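PDB 3FIQ: odorant-binding protein 1F from Rattus norvegicus, which probably binds a wide variety of chemical odorants as a lipocalin found in the nasal epithelium. Local coordinates for residues Y38-E43 with I54-L59. Sequence-based numbering, arbitrary orientation.
Sequences YFQHME and IFNVKL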
loop_
_atom_site.group_PDB
_atom_site.type_symbol
_atom_site.label_atom_id
_atom_site.label_comp_id
_atom_site.label_asym_id
_atom_site.label_seq_id
_atom_site.Cartn_x
_atom_site.Cartn_y
_atom_site.Cartn_z
ATOM N N TYR A 38 -1.816 3.139 7.032
ATOM C CA TYR A 38 -3.129 3.785 6.765
ATOM C C TYR A 38 -2.826 5.015 5.884
ATOM O O TYR A 38 -2.372 6.059 6.381
ATOM C CB TYR A 38 -3.788 4.224 8.029
ATOM C CG TYR A 38 -4.255 3.121 8.966
ATOM C CD1 TYR A 38 -3.366 2.492 9.854
ATOM C CD2 TYR A 38 -5.590 2.687 8.952
ATOM C CE1 TYR A 38 -3.842 1.449 10.710
ATOM C CE2 TYR A 38 -6.040 1.695 9.784
ATOM C CZ TYR A 38 -5.153 1.074 10.660
ATOM O OH TYR A 38 -5.588 0.089 11.526
ATOM N N PHE A 39 -3.004 4.862 4.566
ATOM C CA PHE A 39 -2.641 5.973 3.663
ATOM C C PHE A 39 -3.426 7.196 4.039
ATOM O O PHE A 39 -4.558 7.124 4.526
ATOM C CB PHE A 39 -2.954 5.590 2.202
ATOM C CG PHE A 39 -1.791 4.841 1.504
ATOM C CD1 PHE A 39 -0.929 4.002 2.183
ATOM C CD2 PHE A 39 -1.621 4.949 0.149
ATOM C CE1 PHE A 39 0.137 3.329 1.519
ATOM C CE2 PHE A 39 -0.584 4.261 -0.493
ATOM C CZ PHE A 39 0.262 3.451 0.180
ATOM N N GLN A 40 -2.800 8.335 3.774
ATOM C CA GLN A 40 -3.452 9.631 3.827
ATOM C C GLN A 40 -3.399 10.398 2.522
ATOM O O GLN A 40 -4.377 11.068 2.141
ATOM C CB GLN A 40 -2.823 10.426 4.975
ATOM C CG GLN A 40 -3.503 11.787 5.203
ATOM C CD GLN A 40 -2.963 12.452 6.441
ATOM O OE1 GLN A 40 -2.043 13.290 6.373
ATOM N NE2 GLN A 40 -3.514 12.075 7.564
ATOM N N HIS A 41 -2.249 10.411 1.840
ATOM C CA HIS A 41 -2.074 11.291 0.686
ATOM C C HIS A 41 -0.967 10.804 -0.182
ATOM O O HIS A 41 -0.005 10.209 0.316
ATOM C CB HIS A 41 -1.727 12.723 1.202
ATOM C CG HIS A 41 -1.847 13.823 0.190
ATOM N ND1 HIS A 41 -0.787 14.194 -0.617
ATOM C CD2 HIS A 41 -2.906 14.612 -0.186
ATOM C CE1 HIS A 41 -1.192 15.167 -1.435
ATOM N NE2 HIS A 41 -2.440 15.461 -1.170
ATOM N N MET A 42 -1.085 11.063 -1.488
ATOM C CA MET A 42 -0.010 10.810 -2.457
ATOM C C MET A 42 0.213 12.005 -3.302
ATOM O O MET A 42 -0.736 12.760 -3.667
ATOM C CB MET A 42 -0.352 9.611 -3.317
ATOM C CG MET A 42 -0.463 8.325 -2.561
ATOM S SD MET A 42 -0.305 6.789 -3.529
ATOM C CE MET A 42 -1.870 6.769 -4.356
ATOM N N GLU A 43 1.486 12.230 -3.674
ATOM C CA GLU A 43 1.775 13.336 -4.551
ATOM C C GLU A 43 2.996 13.057 -5.397
ATOM O O GLU A 43 4.029 12.692 -4.858
ATOM C CB GLU A 43 2.009 14.599 -3.746
ATOM C CG GLU A 43 2.350 15.806 -4.537
ATOM C CD GLU A 43 2.879 16.935 -3.650
ATOM O OE1 GLU A 43 3.050 16.757 -2.415
ATOM O OE2 GLU A 43 3.177 17.985 -4.215
ATOM N N ILE A 54 2.158 9.918 2.174
ATOM C CA ILE A 54 2.006 10.210 3.607
ATOM C C ILE A 54 1.028 9.159 4.119
ATOM O O ILE A 54 -0.035 8.904 3.499
ATOM C CB ILE A 54 1.448 11.613 3.845
ATOM C CG1 ILE A 54 2.479 12.632 3.356
ATOM C CG2 ILE A 54 1.135 11.818 5.340
ATOM C CD1 ILE A 54 1.953 14.082 3.324
ATOM N N PHE A 55 1.377 8.522 5.228
ATOM C CA PHE A 55 0.537 7.498 5.845
ATOM C C PHE A 55 0.706 7.519 7.345
ATOM O O PHE A 55 1.650 8.109 7.857
ATOM C CB PHE A 55 0.887 6.102 5.304
ATOM C CG PHE A 55 2.263 5.613 5.582
ATOM C CD1 PHE A 55 3.273 5.846 4.660
ATOM C CD2 PHE A 55 2.556 4.815 6.690
ATOM C CE1 PHE A 55 4.586 5.337 4.901
ATOM C CE2 PHE A 55 3.812 4.269 6.864
ATOM C CZ PHE A 55 4.842 4.554 5.997
ATOM N N ASN A 56 -0.253 6.961 8.034
ATOM C CA ASN A 56 -0.157 6.790 9.475
ATOM C C ASN A 56 0.012 5.344 9.824
ATOM O O ASN A 56 -0.503 4.455 9.158
ATOM C CB ASN A 56 -1.403 7.369 10.224
ATOM C CG ASN A 56 -1.330 8.850 10.297
ATOM O OD1 ASN A 56 -0.586 9.400 11.146
ATOM N ND2 ASN A 56 -2.002 9.505 9.403
ATOM N N VAL A 57 0.651 5.099 10.976
ATOM C CA VAL A 57 0.585 3.815 11.641
ATOM C C VAL A 57 0.033 4.140 12.991
ATOM O O VAL A 57 0.171 5.246 13.478
ATOM C CB VAL A 57 1.971 3.059 11.760
ATOM C CG1 VAL A 57 2.491 2.692 10.399
ATOM C CG2 VAL A 57 2.968 3.799 12.615
ATOM N N LYS A 58 -0.671 3.209 13.595
ATOM C CA LYS A 58 -1.180 3.431 14.905
ATOM C C LYS A 58 -0.158 2.912 15.875
ATOM O O LYS A 58 0.341 1.788 15.720
ATOM C CB LYS A 58 -2.484 2.701 15.123
ATOM C CG LYS A 58 -3.618 3.107 14.279
ATOM C CD LYS A 58 -4.078 4.522 14.490
ATOM C CE LYS A 58 -4.256 4.926 15.974
ATOM N NZ LYS A 58 -5.577 4.606 16.672
ATOM N N LEU A 59 0.185 3.759 16.864
ATOM C CA LEU A 59 1.184 3.375 17.860
ATOM C C LEU A 59 0.589 3.795 19.182
ATOM O O LEU A 59 0.305 4.967 19.407
ATOM C CB LEU A 59 2.538 4.050 17.655
ATOM C CG LEU A 59 3.564 3.792 18.729
ATOM C CD1 LEU A 59 4.051 2.372 18.554
ATOM C CD2 LEU A 59 4.692 4.794 18.453
#
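The Tyr38 ring turns an edge to the second strand: Asn56 O lies in the ring plane, 3.5 Å from CD1, while further out CE1 meets Lys58 CG at 3.9 Å. The two strands, 38-44 and 50-59, form a hairpin of the lipocalin barrel, broken by a classic beta bulge. In Tyr38, CG lies beside its own backbone N (chi1 -68°), the N-H that donates to Asn56 O. Its hydroxyl is hydrogen-bonded to Thr152 OG1 and Arg36 NE. On the other face of the sheet are Phe39 and Phe55, which meet through Phe39 CD1 and Phe55 CB at 4.2 Å rather than ring on ring; the Phe55 ring instead meets Tyr82 edge-to-face and lies at about 20° to His66.

Tyr38 and Asn56 form a hydrogen-bonded pair, Phe39 and Phe55 a non-hydrogen-bonded one with their CA atoms 4.1 Å apart; then Gln40 and His41 together face Ile54. The extra residue, Gln40, has its CB toward the partner strand and an extended chain that brings OE1 to 3.7 Å from Ile54 CG2, while NE2 donates to Asn156 OD1. Ile54 N donates back to His41 O, closing the bulge as a hydrogen-bonded pair; past it, Glu43 pairs with Lys52 through backbone hydrogen bonding. The bulge itself turns on one carbonyl: Ile54 O accepts from Gln40 N at 2.8 Å and, in a longer bond, from His41 N at 3.2 Å, both donors approaching from the same face of the carbonyl plane.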